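Long-range contacts in phiAB6 tailspike (Unidentified phage, PDB 5JS4), which probably binds and fragments the exopolysaccharide of Acinetobacter baumannii as a trimeric beta-helical phage tailspike: residues 373-378 with 393-398; 399-404 with 427-432; 432-437 with 451-456. One frame throughout, in Å; residues are numbered along the deposited sequence.

Interaction 1: residues 373-378 with 393-398; sequences YNQIVV and YYSQNA
The carbonyl oxygen Tyr373 O takes two backbone N-H groups in succession, Asn397 N at 2.9 Å and Ala398 N at 3.1 Å. Two bonds converge on this one acceptor, from the same face of its carbonyl plane, and hold the chain at 397-398. Next along, Gln375 N donates to Ala398 O at 3.1 Å, which completes a short parallel bridge between Asn374 and Ala398.

Asn397 uses its side chain twice. With CG anti to the backbone N (chi1 -176°), its CB sits over the centre of one face of the Tyr373 ring, 3.5 Å from the centroid, and its amide lies flat on the ring, the two planes only 7° apart. The amide oxygen OD1 then accepts from Asn374 ND2 at 2.8 Å, on a lone pair and in the carbonyl plane. That bond fixes which way the Asn397 amide is flipped.

Further along the chain, the extended Gln375 side chain runs past Ser395 CB. Its NE2 hydrogen-bonds to Asn371 O and only weakly to Tyr393 O, while OE1 accepts a hydrogen bond from a water that in turn accepts one from Ser395 N. Asn371 and Tyr394 also line a pocket holding malonic acid.

The contact lies at a corner of the beta-helix: strand 353-358 pairs with 374-379 on one side and strand 398-402 on the other, and Tyr393 OH bonds to Tyr360 of the second subunit.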
ATOM      1  N   TYR A 373       8.702 -27.536  15.480  1.00 14.19           N
ATOM      2  CA  TYR A 373       7.660 -27.080  16.392  1.00 15.16           C
ATOM      3  C   TYR A 373       7.431 -25.588  16.152  1.00 14.86           C
ATOM      4  O   TYR A 373       6.396 -25.194  15.611  1.00 14.96           O
ATOM      5  CB  TYR A 373       8.083 -27.381  17.835  1.00 16.03           C
ATOM      6  CG  TYR A 373       7.041 -27.099  18.886  1.00 16.92           C
ATOM      7  CD1 TYR A 373       5.940 -27.935  19.040  1.00 17.20           C
ATOM      8  CD2 TYR A 373       7.172 -26.018  19.754  1.00 17.19           C
ATOM      9  CE1 TYR A 373       4.987 -27.691  20.015  1.00 18.51           C
ATOM     10  CE2 TYR A 373       6.222 -25.764  20.731  1.00 18.27           C
ATOM     11  CZ  TYR A 373       5.134 -26.607  20.859  1.00 18.33           C
ATOM     12  OH  TYR A 373       4.188 -26.362  21.829  1.00 22.18           O
ATOM     13  N   ASN A 374       8.406 -24.773  16.549  1.00 14.97           N
ATOM     14  CA  ASN A 374       8.513 -23.398  16.092  1.00 14.59           C
ATOM     15  C   ASN A 374       9.613 -23.363  15.049  1.00 14.30           C
ATOM     16  O   ASN A 374      10.707 -23.872  15.283  1.00 15.18           O
ATOM     17  CB  ASN A 374       8.857 -22.449  17.246  1.00 15.24           C
ATOM     18  CG  ASN A 374       7.789 -22.420  18.325  1.00 15.88           C
ATOM     19  OD1 ASN A 374       8.097 -22.477  19.519  1.00 18.86           O
ATOM     20  ND2 ASN A 374       6.534 -22.321  17.918  1.00 14.43           N
ATOM     21  N   GLN A 375       9.335 -22.784  13.888  1.00 13.92           N
ATOM     22  CA  GLN A 375      10.337 -22.758  12.830  1.00 14.03           C
ATOM     23  C   GLN A 375      11.329 -21.623  13.072  1.00 14.13           C
ATOM     24  O   GLN A 375      12.530 -21.864  13.190  1.00 16.20           O
ATOM     25  CB  GLN A 375       9.673 -22.711  11.455  1.00 14.11           C
ATOM     26  CG  GLN A 375       9.035 -24.050  11.109  1.00 14.39           C
ATOM     27  CD  GLN A 375       8.186 -24.032   9.857  1.00 14.08           C
ATOM     28  OE1 GLN A 375       7.568 -23.021   9.522  1.00 14.70           O
ATOM     29  NE2 GLN A 375       8.131 -25.165   9.166  1.00 14.29           N
ATOM     30  N   ILE A 376      10.823 -20.403  13.199  1.00 14.09           N
ATOM     31  CA  ILE A 376      11.649 -19.256  13.556  1.00 14.21           C
ATOM     32  C   ILE A 376      11.314 -18.839  14.981  1.00 14.50           C
ATOM     33  O   ILE A 376      10.177 -18.482  15.273  1.00 15.27           O
ATOM     34  CB  ILE A 376      11.406 -18.067  12.603  1.00 14.18           C
ATOM     35  CG1 ILE A 376      11.722 -18.460  11.151  1.00 14.98           C
ATOM     36  CG2 ILE A 376      12.220 -16.852  13.038  1.00 14.17           C
ATOM     37  CD1 ILE A 376      13.188 -18.667  10.839  1.00 14.55           C
ATOM     38  N   VAL A 377      12.307 -18.897  15.863  1.00 14.92           N
ATOM     39  CA  VAL A 377      12.147 -18.466  17.244  1.00 15.07           C
ATOM     40  C   VAL A 377      12.863 -17.133  17.406  1.00 14.70           C
ATOM     41  O   VAL A 377      14.090 -17.075  17.382  1.00 14.92           O
ATOM     42  CB  VAL A 377      12.720 -19.502  18.233  1.00 15.39           C
ATOM     43  CG1 VAL A 377      12.579 -19.020  19.672  1.00 15.85           C
ATOM     44  CG2 VAL A 377      12.020 -20.841  18.054  1.00 15.67           C
ATOM     45  N   VAL A 378      12.090 -16.065  17.558  1.00 14.93           N
ATOM     46  CA  VAL A 378      12.650 -14.732  17.743  1.00 15.06           C
ATOM     47  C   VAL A 378      12.929 -14.522  19.222  1.00 15.52           C
ATOM     48  O   VAL A 378      12.042 -14.710  20.050  1.00 16.81           O
ATOM     49  CB  VAL A 378      11.686 -13.631  17.260  1.00 16.16           C
ATOM     50  CG1 VAL A 378      12.315 -12.256  17.443  1.00 17.07           C
ATOM     51  CG2 VAL A 378      11.303 -13.854  15.802  1.00 16.16           C
ATOM     52  N   TYR A 393       6.352 -24.678   5.896  1.00 12.50           N
ATOM     53  CA  TYR A 393       5.419 -25.793   5.766  1.00 12.77           C
ATOM     54  C   TYR A 393       5.460 -26.721   6.980  1.00 13.18           C
ATOM     55  O   TYR A 393       6.531 -27.051   7.492  1.00 13.47           O
ATOM     56  CB  TYR A 393       5.742 -26.609   4.509  1.00 13.58           C
ATOM     57  CG  TYR A 393       5.221 -26.052   3.192  1.00 13.90           C
ATOM     58  CD1 TYR A 393       5.397 -24.711   2.847  1.00 14.61           C
ATOM     59  CD2 TYR A 393       4.592 -26.885   2.266  1.00 14.50           C
ATOM     60  CE1 TYR A 393       4.939 -24.215   1.637  1.00 14.70           C
ATOM     61  CE2 TYR A 393       4.137 -26.394   1.050  1.00 15.01           C
ATOM     62  CZ  TYR A 393       4.312 -25.058   0.741  1.00 14.89           C
ATOM     63  OH  TYR A 393       3.863 -24.556  -0.459  1.00 16.43           O
ATOM     64  N   TYR A 394       4.277 -27.138   7.421  1.00 13.67           N
ATOM     65  CA  TYR A 394       4.104 -28.232   8.391  1.00 14.35           C
ATOM     66  C   TYR A 394       4.605 -27.961   9.815  1.00 14.91           C
ATOM     67  O   TYR A 394       4.859 -28.911  10.559  1.00 16.22           O
ATOM     68  CB  TYR A 394       4.739 -29.545   7.885  1.00 15.37           C
ATOM     69  CG  TYR A 394       4.563 -29.857   6.411  1.00 16.05           C
ATOM     70  CD1 TYR A 394       3.380 -29.563   5.740  1.00 16.83           C
ATOM     71  CD2 TYR A 394       5.584 -30.471   5.695  1.00 16.15           C
ATOM     72  CE1 TYR A 394       3.229 -29.856   4.393  1.00 18.22           C
ATOM     73  CE2 TYR A 394       5.444 -30.774   4.352  1.00 17.04           C
ATOM     74  CZ  TYR A 394       4.268 -30.463   3.703  1.00 17.28           C
ATOM     75  OH  TYR A 394       4.134 -30.761   2.367  1.00 19.51           O
ATOM     76  N   SER A 395       4.730 -26.696  10.218  1.00 14.90           N
ATOM     77  CA  SER A 395       5.094 -26.401  11.610  1.00 15.02           C
ATOM     78  C   SER A 395       4.033 -26.970  12.548  1.00 16.05           C
ATOM     79  O   SER A 395       2.854 -27.023  12.204  1.00 16.65           O
ATOM     80  CB  SER A 395       5.266 -24.901  11.859  1.00 15.73           C
ATOM     81  OG  SER A 395       4.071 -24.192  11.603  1.00 16.15           O
ATOM     82  N   GLN A 396       4.457 -27.406  13.727  1.00 16.17           N
ATOM     83  CA  GLN A 396       3.541 -28.032  14.678  1.00 17.17           C
ATOM     84  C   GLN A 396       2.914 -27.016  15.631  1.00 18.08           C
ATOM     85  O   GLN A 396       1.827 -27.249  16.157  1.00 20.62           O
ATOM     86  CB  GLN A 396       4.269 -29.129  15.453  1.00 18.53           C
ATOM     87  CG  GLN A 396       4.691 -30.295  14.566  1.00 19.82           C
ATOM     88  CD  GLN A 396       6.118 -30.755  14.804  1.00 19.48           C
ATOM     89  OE1 GLN A 396       6.721 -30.459  15.836  1.00 20.34           O
ATOM     90  NE2 GLN A 396       6.672 -31.478  13.836  1.00 20.86           N
ATOM     91  N   ASN A 397       3.595 -25.892  15.848  1.00 16.88           N
ATOM     92  CA  ASN A 397       3.104 -24.848  16.746  1.00 16.50           C
ATOM     93  C   ASN A 397       3.003 -23.490  16.059  1.00 16.36           C
ATOM     94  O   ASN A 397       1.955 -22.842  16.102  1.00 16.56           O
ATOM     95  CB  ASN A 397       4.012 -24.738  17.971  1.00 17.26           C
ATOM     96  CG  ASN A 397       3.494 -23.744  18.994  1.00 17.89           C
ATOM     97  OD1 ASN A 397       4.135 -22.727  19.271  1.00 19.83           O
ATOM     98  ND2 ASN A 397       2.324 -24.024  19.553  1.00 18.14           N
ATOM     99  N   ALA A 398       4.098 -23.055  15.442  1.00 15.67           N
ATOM    100  CA  ALA A 398       4.128 -21.759  14.768  1.00 14.75           C
ATOM    101  C   ALA A 398       5.231 -21.688  13.721  1.00 14.16           C
ATOM    102  O   ALA A 398       6.292 -22.288  13.880  1.00 14.73           O
ATOM    103  CB  ALA A 398       4.303 -20.638  15.782  1.00 15.60           C
TER
HETATM  104  O   HOH W   1       4.803 -23.846   9.016  1.00 19.33           O

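Interaction 2: residues 399-404 with 427-432; sequences GIYCED and AMIFDR
Tyr401 reaches across to Asp431 on one face of a parallel beta-helix sheet, where segments 399-404 and 427-432 belong to successive coils and run almost in the same direction. With chi1 near 180° the ring is carried from CB across the neighbouring strand: CD1 meets Ile429 O at 3.4 Å and Ile429 CB at 4.0 Å, CE1 has Asp431 OD1 at the ring edge, in plane, and OH donates to Asp431 OD2 at 2.6 Å. The hydroxyl arrives on the syn side of the carboxylate, 31° out of its plane, and the ring and carboxylate planes are 64° apart. This short bond fixes the rotation of the Asp431 carboxylate.

The backbones form a regular parallel ladder. Ile400 O accepts from Ile429 N, Ile429 O from Cys402 N, and Cys402 O from Asp431 N, the middle bond being nearly straight. At the corner before it, Ala427 O receives Ile400 N and, weakly, Gly399 N.

The other face of the sheet, with Ile400, Cys402, Met428 and Phe430, turns into the interior of the beta-helix. Ile400 and Met428 lie side by side, CD1 of the isoleucine 3.8 Å from CE of the methionine, and both pack on Phe415. Cys402 CB rests against Phe430 CD1 at 3.7 Å.

Beyond the strands, Arg432 stretches from CG to NE past Asp404 O, which CD approaches. Its NH2 donates to Glu403 O at 2.9 Å, the acceptor lying in the guanidinium plane but the donor 36° out of the carbonyl plane; a water that accepts from NH2 donates a hydrogen bond to Glu403 OE2.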
ATOM      1  N   GLY A 399       4.972 -20.950  12.647  1.00 14.62           N
ATOM      2  CA  GLY A 399       6.014 -20.634  11.679  1.00 13.90           C
ATOM      3  C   GLY A 399       7.019 -19.674  12.294  1.00 13.48           C
ATOM      4  O   GLY A 399       8.229 -19.866  12.179  1.00 13.56           O
ATOM      5  N   ILE A 400       6.501 -18.636  12.948  1.00 13.04           N
ATOM      6  CA  ILE A 400       7.320 -17.622  13.606  1.00 13.09           C
ATOM      7  C   ILE A 400       6.765 -17.380  15.008  1.00 13.40           C
ATOM      8  O   ILE A 400       5.577 -17.097  15.165  1.00 12.97           O
ATOM      9  CB  ILE A 400       7.322 -16.296  12.816  1.00 13.59           C
ATOM     10  CG1 ILE A 400       7.791 -16.531  11.375  1.00 13.80           C
ATOM     11  CG2 ILE A 400       8.211 -15.266  13.502  1.00 13.97           C
ATOM     12  CD1 ILE A 400       7.537 -15.368  10.438  1.00 13.77           C
ATOM     13  N   TYR A 401       7.629 -17.491  16.015  1.00 13.63           N
ATOM     14  CA  TYR A 401       7.234 -17.323  17.411  1.00 13.96           C
ATOM     15  C   TYR A 401       8.105 -16.277  18.101  1.00 14.05           C
ATOM     16  O   TYR A 401       9.331 -16.368  18.065  1.00 15.87           O
ATOM     17  CB  TYR A 401       7.339 -18.656  18.158  1.00 14.63           C
ATOM     18  CG  TYR A 401       7.112 -18.539  19.652  1.00 15.79           C
ATOM     19  CD1 TYR A 401       5.983 -17.901  20.156  1.00 16.90           C
ATOM     20  CD2 TYR A 401       8.025 -19.072  20.563  1.00 17.17           C
ATOM     21  CE1 TYR A 401       5.770 -17.791  21.520  1.00 17.53           C
ATOM     22  CE2 TYR A 401       7.817 -18.968  21.929  1.00 17.82           C
ATOM     23  CZ  TYR A 401       6.688 -18.327  22.402  1.00 17.65           C
ATOM     24  OH  TYR A 401       6.473 -18.217  23.757  1.00 19.34           O
ATOM     25  N   CYS A 402       7.459 -15.293  18.725  1.00 14.59           N
ATOM     26  CA  CYS A 402       8.147 -14.263  19.504  1.00 15.11           C
ATOM     27  C   CYS A 402       7.518 -14.148  20.890  1.00 15.32           C
ATOM     28  O   CYS A 402       6.413 -13.624  21.045  1.00 14.67           O
ATOM     29  CB  CYS A 402       8.095 -12.913  18.782  1.00 15.51           C
ATOM     30  SG  CYS A 402       8.879 -11.553  19.676  1.00 17.88           S
ATOM     31  N   GLU A 403       8.237 -14.641  21.895  1.00 15.79           N
ATOM     32  CA  GLU A 403       7.771 -14.631  23.280  1.00 15.95           C
ATOM     33  C   GLU A 403       7.837 -13.232  23.894  1.00 15.59           C
ATOM     34  O   GLU A 403       6.910 -12.815  24.596  1.00 15.98           O
ATOM     35  CB  GLU A 403       8.615 -15.604  24.113  1.00 16.56           C
ATOM     36  CG  GLU A 403       8.177 -15.744  25.567  1.00 18.26           C
ATOM     37  CD  GLU A 403       9.101 -16.627  26.392  1.00 21.43           C
ATOM     38  OE1 GLU A 403      10.141 -17.083  25.871  1.00 23.61           O
ATOM     39  OE2 GLU A 403       8.785 -16.864  27.576  1.00 25.91           O
ATOM     40  N   ASP A 404       8.937 -12.525  23.630  1.00 15.53           N
ATOM     41  CA  ASP A 404       9.224 -11.218  24.234  1.00 16.33           C
ATOM     42  C   ASP A 404       9.065 -11.285  25.757  1.00 17.65           C
ATOM     43  O   ASP A 404       8.272 -10.546  26.334  1.00 17.54           O
ATOM     44  CB  ASP A 404       8.320 -10.130  23.625  1.00 16.38           C
ATOM     45  CG  ASP A 404       8.746  -8.712  24.009  1.00 15.89           C
ATOM     46  OD1 ASP A 404       9.831  -8.525  24.601  1.00 16.51           O
ATOM     47  OD2 ASP A 404       7.987  -7.766  23.710  1.00 16.00           O
ATOM     48  N   ALA A 427       0.328 -19.417  12.057  1.00 13.25           N
ATOM     49  CA  ALA A 427       1.383 -18.889  11.203  1.00 12.69           C
ATOM     50  C   ALA A 427       2.403 -18.150  12.066  1.00 12.41           C
ATOM     51  O   ALA A 427       3.596 -18.450  12.023  1.00 12.55           O
ATOM     52  CB  ALA A 427       0.802 -17.960  10.152  1.00 13.01           C
ATOM     53  N   MET A 428       1.916 -17.183  12.842  1.00 12.30           N
ATOM     54  CA  MET A 428       2.764 -16.372  13.716  1.00 12.75           C
ATOM     55  C   MET A 428       2.120 -16.202  15.085  1.00 13.15           C
ATOM     56  O   MET A 428       0.921 -15.943  15.181  1.00 13.61           O
ATOM     57  CB  MET A 428       2.996 -14.989  13.107  1.00 13.62           C
ATOM     58  CG  MET A 428       3.602 -15.016  11.717  1.00 13.82           C
ATOM     59  SD  MET A 428       3.939 -13.370  11.072  1.00 15.54           S
ATOM     60  CE  MET A 428       5.300 -12.841  12.104  1.00 16.19           C
ATOM     61  N   ILE A 429       2.926 -16.340  16.137  1.00 13.73           N
ATOM     62  CA  ILE A 429       2.476 -16.098  17.503  1.00 13.80           C
ATOM     63  C   ILE A 429       3.393 -15.089  18.181  1.00 13.64           C
ATOM     64  O   ILE A 429       4.590 -15.333  18.340  1.00 14.22           O
ATOM     65  CB  ILE A 429       2.453 -17.391  18.346  1.00 14.94           C
ATOM     66  CG1 ILE A 429       1.502 -18.419  17.730  1.00 16.00           C
ATOM     67  CG2 ILE A 429       2.037 -17.083  19.784  1.00 15.30           C
ATOM     68  CD1 ILE A 429       1.574 -19.793  18.366  1.00 17.09           C
ATOM     69  N   PHE A 430       2.811 -13.955  18.560  1.00 13.46           N
ATOM     70  CA  PHE A 430       3.436 -12.992  19.451  1.00 13.82           C
ATOM     71  C   PHE A 430       2.734 -13.116  20.797  1.00 14.64           C
ATOM     72  O   PHE A 430       1.539 -12.856  20.893  1.00 14.88           O
ATOM     73  CB  PHE A 430       3.252 -11.569  18.919  1.00 14.57           C
ATOM     74  CG  PHE A 430       3.940 -11.312  17.605  1.00 15.01           C
ATOM     75  CD1 PHE A 430       5.250 -10.853  17.572  1.00 16.39           C
ATOM     76  CD2 PHE A 430       3.270 -11.505  16.403  1.00 16.24           C
ATOM     77  CE1 PHE A 430       5.887 -10.604  16.367  1.00 17.48           C
ATOM     78  CE2 PHE A 430       3.902 -11.259  15.194  1.00 17.03           C
ATOM     79  CZ  PHE A 430       5.212 -10.808  15.176  1.00 17.71           C
ATOM     80  N   ASP A 431       3.455 -13.523  21.838  1.00 14.81           N
ATOM     81  CA  ASP A 431       2.842 -13.625  23.168  1.00 15.10           C
ATOM     82  C   ASP A 431       2.446 -12.251  23.708  1.00 15.18           C
ATOM     83  O   ASP A 431       1.555 -12.149  24.552  1.00 16.05           O
ATOM     84  CB  ASP A 431       3.780 -14.314  24.166  1.00 16.03           C
ATOM     85  CG  ASP A 431       3.889 -15.813  23.943  1.00 16.63           C
ATOM     86  OD1 ASP A 431       3.070 -16.391  23.195  1.00 16.67           O
ATOM     87  OD2 ASP A 431       4.809 -16.419  24.524  1.00 18.29           O
ATOM     88  N   ARG A 432       3.108 -11.199  23.234  1.00 14.76           N
ATOM     89  CA  ARG A 432       2.848  -9.854  23.729  1.00 15.24           C
ATOM     90  C   ARG A 432       2.565  -8.863  22.587  1.00 14.83           C
ATOM     91  O   ARG A 432       1.721  -9.151  21.735  1.00 15.46           O
ATOM     92  CB  ARG A 432       3.977  -9.423  24.672  1.00 15.55           C
ATOM     93  CG  ARG A 432       4.066 -10.320  25.903  1.00 16.09           C
ATOM     94  CD  ARG A 432       5.163  -9.892  26.857  1.00 16.78           C
ATOM     95  NE  ARG A 432       5.084 -10.615  28.125  1.00 18.12           N
ATOM     96  CZ  ARG A 432       5.448 -11.884  28.313  1.00 18.46           C
ATOM     97  NH1 ARG A 432       5.321 -12.429  29.520  1.00 21.77           N
ATOM     98  NH2 ARG A 432       5.936 -12.623  27.317  1.00 15.05           N
TER
HETATM   99  O   HOH W   2       5.437 -10.949  21.474  1.00 16.07           O
HETATM  100  O   HOH W   3       6.983 -14.999  28.759  1.00 32.31           O

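Interaction 3: residues 432-437 with 451-456; sequences RDVHGC and IKARTV
Arg454 turns one face of its guanidinium to the aliphatic part of Arg432, whose CG sits over that face, 3.8 Å from Arg454 CZ and offset toward the rim. The two guanidinium planes are 78° apart. Although both groups carry positive charge, one water bridges them, accepting from Arg432 NE and from Arg454 NH1.

The edge of the Arg454 guanidinium faces Asp433 in a salt bridge. A bend at chi3 (69°) swings the end of the arginine round, and NE donates to Asp433 OD1 at 2.9 Å with the acceptor near the guanidinium plane; NH2 adds weaker bonds to both carboxylate oxygens. The aspartate probably offsets the crowding of positive charge.

Here the chain has rounded a corner of the parallel beta-helix, and strands 433-435 and 455-457 stack as successive coils of another face. Arg432 O accepts from Arg454 N at 3.0 Å, and Val434 N donates to Thr455 O at 2.9 Å.

Thr455 stands on the same face of the sheet as Asp433. Its OG1 lies 2.9 Å from Asp433 OD1 and shares a water with Asp433 OD2, while CG2 approaches His435 CE1 at 4.2 Å. The same histidine packs against Trp465 of the third subunit.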
ATOM      1  N   ARG A 432       3.108 -11.199  23.234  1.00 14.76           N
ATOM      2  CA  ARG A 432       2.848  -9.854  23.729  1.00 15.24           C
ATOM      3  C   ARG A 432       2.565  -8.863  22.587  1.00 14.83           C
ATOM      4  O   ARG A 432       1.721  -9.151  21.735  1.00 15.46           O
ATOM      5  CB  ARG A 432       3.977  -9.423  24.672  1.00 15.55           C
ATOM      6  CG  ARG A 432       4.066 -10.320  25.903  1.00 16.09           C
ATOM      7  CD  ARG A 432       5.163  -9.892  26.857  1.00 16.78           C
ATOM      8  NE  ARG A 432       5.084 -10.615  28.125  1.00 18.12           N
ATOM      9  CZ  ARG A 432       5.448 -11.884  28.313  1.00 18.46           C
ATOM     10  NH1 ARG A 432       5.321 -12.429  29.520  1.00 21.77           N
ATOM     11  NH2 ARG A 432       5.936 -12.623  27.317  1.00 15.05           N
ATOM     12  N   ASP A 433       3.248  -7.717  22.560  1.00 14.86           N
ATOM     13  CA  ASP A 433       2.781  -6.554  21.793  1.00 14.68           C
ATOM     14  C   ASP A 433       3.618  -6.266  20.553  1.00 14.33           C
ATOM     15  O   ASP A 433       4.841  -6.392  20.572  1.00 13.46           O
ATOM     16  CB  ASP A 433       2.769  -5.311  22.685  1.00 14.92           C
ATOM     17  CG  ASP A 433       1.911  -5.483  23.926  1.00 16.17           C
ATOM     18  OD1 ASP A 433       1.171  -6.486  24.026  1.00 16.70           O
ATOM     19  OD2 ASP A 433       1.976  -4.602  24.806  1.00 18.90           O
ATOM     20  N   VAL A 434       2.938  -5.853  19.485  1.00 14.60           N
ATOM     21  CA  VAL A 434       3.567  -5.560  18.200  1.00 14.61           C
ATOM     22  C   VAL A 434       3.122  -4.180  17.714  1.00 13.49           C
ATOM     23  O   VAL A 434       1.923  -3.912  17.623  1.00 13.21           O
ATOM     24  CB  VAL A 434       3.176  -6.623  17.156  1.00 16.63           C
ATOM     25  CG1 VAL A 434       3.902  -6.384  15.846  1.00 17.79           C
ATOM     26  CG2 VAL A 434       3.488  -8.016  17.671  1.00 18.03           C
ATOM     27  N   HIS A 435       4.097  -3.320  17.407  1.00 12.90           N
ATOM     28  CA  HIS A 435       3.858  -1.942  16.975  1.00 13.11           C
ATOM     29  C   HIS A 435       4.591  -1.663  15.667  1.00 12.50           C
ATOM     30  O   HIS A 435       5.744  -2.046  15.520  1.00 12.94           O
ATOM     31  CB  HIS A 435       4.404  -0.950  18.009  1.00 13.87           C
ATOM     32  CG  HIS A 435       3.567  -0.806  19.241  1.00 15.07           C
ATOM     33  ND1 HIS A 435       3.204  -1.871  20.033  1.00 17.39           N
ATOM     34  CD2 HIS A 435       3.065   0.297  19.842  1.00 15.40           C
ATOM     35  CE1 HIS A 435       2.493  -1.433  21.058  1.00 16.81           C
ATOM     36  NE2 HIS A 435       2.397  -0.121  20.968  1.00 17.37           N
ATOM     37  N   GLY A 436       3.946  -0.976  14.730  1.00 12.41           N
ATOM     38  CA  GLY A 436       4.657  -0.450  13.561  1.00 12.16           C
ATOM     39  C   GLY A 436       5.260  -1.490  12.635  1.00 12.38           C
ATOM     40  O   GLY A 436       6.236  -1.208  11.938  1.00 12.50           O
ATOM     41  N   CYS A 437       4.679  -2.686  12.622  1.00 11.52           N
ATOM     42  CA  CYS A 437       5.158  -3.773  11.779  1.00 11.65           C
ATOM     43  C   CYS A 437       4.319  -3.846  10.508  1.00 11.32           C
ATOM     44  O   CYS A 437       3.195  -3.347  10.471  1.00 11.78           O
ATOM     45  CB  CYS A 437       5.105  -5.098  12.541  1.00 12.62           C
ATOM     46  SG  CYS A 437       6.292  -5.205  13.905  1.00 15.46           S
ATOM     47  N   ILE A 451      -2.207 -14.968  12.323  1.00 13.12           N
ATOM     48  CA  ILE A 451      -1.323 -14.180  13.171  1.00 13.20           C
ATOM     49  C   ILE A 451      -2.041 -13.913  14.486  1.00 14.09           C
ATOM     50  O   ILE A 451      -3.144 -13.363  14.494  1.00 14.56           O
ATOM     51  CB  ILE A 451      -0.953 -12.841  12.502  1.00 13.15           C
ATOM     52  CG1 ILE A 451      -0.101 -13.101  11.257  1.00 13.73           C
ATOM     53  CG2 ILE A 451      -0.204 -11.932  13.472  1.00 13.75           C
ATOM     54  CD1 ILE A 451      -0.039 -11.933  10.297  1.00 14.31           C
ATOM     55  N   LYS A 452      -1.407 -14.305  15.589  1.00 14.75           N
ATOM     56  CA  LYS A 452      -1.945 -14.085  16.924  1.00 14.96           C
ATOM     57  C   LYS A 452      -1.000 -13.180  17.707  1.00 13.81           C
ATOM     58  O   LYS A 452       0.217 -13.351  17.655  1.00 14.25           O
ATOM     59  CB  LYS A 452      -2.132 -15.417  17.651  1.00 15.95           C
ATOM     60  CG  LYS A 452      -2.788 -15.300  19.019  1.00 16.81           C
ATOM     61  CD  LYS A 452      -2.901 -16.658  19.691  1.00 18.85           C
ATOM     62  CE  LYS A 452      -3.542 -16.542  21.062  1.00 20.23           C
ATOM     63  NZ  LYS A 452      -3.720 -17.874  21.703  1.00 22.21           N
ATOM     64  N   ALA A 453      -1.574 -12.214  18.419  1.00 13.03           N
ATOM     65  CA  ALA A 453      -0.809 -11.293  19.254  1.00 13.40           C
ATOM     66  C   ALA A 453      -1.680 -10.774  20.390  1.00 13.93           C
ATOM     67  O   ALA A 453      -2.906 -10.818  20.305  1.00 14.33           O
ATOM     68  CB  ALA A 453      -0.284 -10.135  18.418  1.00 13.46           C
ATOM     69  N   ARG A 454      -1.044 -10.286  21.452  1.00 13.81           N
ATOM     70  CA  ARG A 454      -1.764  -9.627  22.541  1.00 14.59           C
ATOM     71  C   ARG A 454      -2.225  -8.231  22.134  1.00 14.53           C
ATOM     72  O   ARG A 454      -3.361  -7.841  22.408  1.00 15.20           O
ATOM     73  CB  ARG A 454      -0.889  -9.532  23.789  1.00 15.37           C
ATOM     74  CG  ARG A 454      -1.639  -9.054  25.022  1.00 16.53           C
ATOM     75  CD  ARG A 454      -0.769  -9.140  26.262  1.00 17.47           C
ATOM     76  NE  ARG A 454       0.324  -8.175  26.230  1.00 17.76           N
ATOM     77  CZ  ARG A 454       1.277  -8.078  27.155  1.00 18.94           C
ATOM     78  NH1 ARG A 454       1.288  -8.896  28.205  1.00 20.26           N
ATOM     79  NH2 ARG A 454       2.226  -7.159  27.032  1.00 18.25           N
ATOM     80  N   THR A 455      -1.322  -7.489  21.496  1.00 13.90           N
ATOM     81  CA  THR A 455      -1.577  -6.125  21.049  1.00 14.26           C
ATOM     82  C   THR A 455      -1.027  -5.965  19.644  1.00 13.44           C
ATOM     83  O   THR A 455       0.088  -6.405  19.357  1.00 14.09           O
ATOM     84  CB  THR A 455      -0.872  -5.097  21.956  1.00 15.94           C
ATOM     85  OG1 THR A 455      -1.379  -5.209  23.290  1.00 18.03           O
ATOM     86  CG2 THR A 455      -1.067  -3.662  21.457  1.00 16.52           C
ATOM     87  N   VAL A 456      -1.822  -5.340  18.782  1.00 13.28           N
ATOM     88  CA  VAL A 456      -1.403  -4.983  17.433  1.00 12.36           C
ATOM     89  C   VAL A 456      -1.726  -3.505  17.245  1.00 11.90           C
ATOM     90  O   VAL A 456      -2.894  -3.123  17.133  1.00 11.98           O
ATOM     91  CB  VAL A 456      -2.112  -5.850  16.377  1.00 12.85           C
ATOM     92  CG1 VAL A 456      -1.758  -5.393  14.968  1.00 12.92           C
ATOM     93  CG2 VAL A 456      -1.738  -7.311  16.560  1.00 13.28           C
TER
HETATM   94  O   HOH W   4       3.659  -8.395  29.858  1.00 34.21           O
HETATM   95  O   HOH W   5      -0.513  -4.654  26.192  1.00 30.52           O

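In the fold
From the N terminus, interaction 1 comes first: residues 373-378 meet 393-398 and close a short excursion through strand 381-393. The chain goes straight on into interaction 2, where 399-404 meets 427-432 after another coil, by way of strand 413-421. Interaction 3 follows from the shared Arg432, with 451-456 returning to 432-437 past strand 438-447. The loops run in series, neither nested nor crossed. Interactions 1 and 2 join through neighbouring strands 374-379 and 398-402, and interactions 2 and 3 through strands 426-430 and 451-453. Together they tie consecutive coils along one sheet and, past the corner, onto the sheet of strands 433-435 and 455-457.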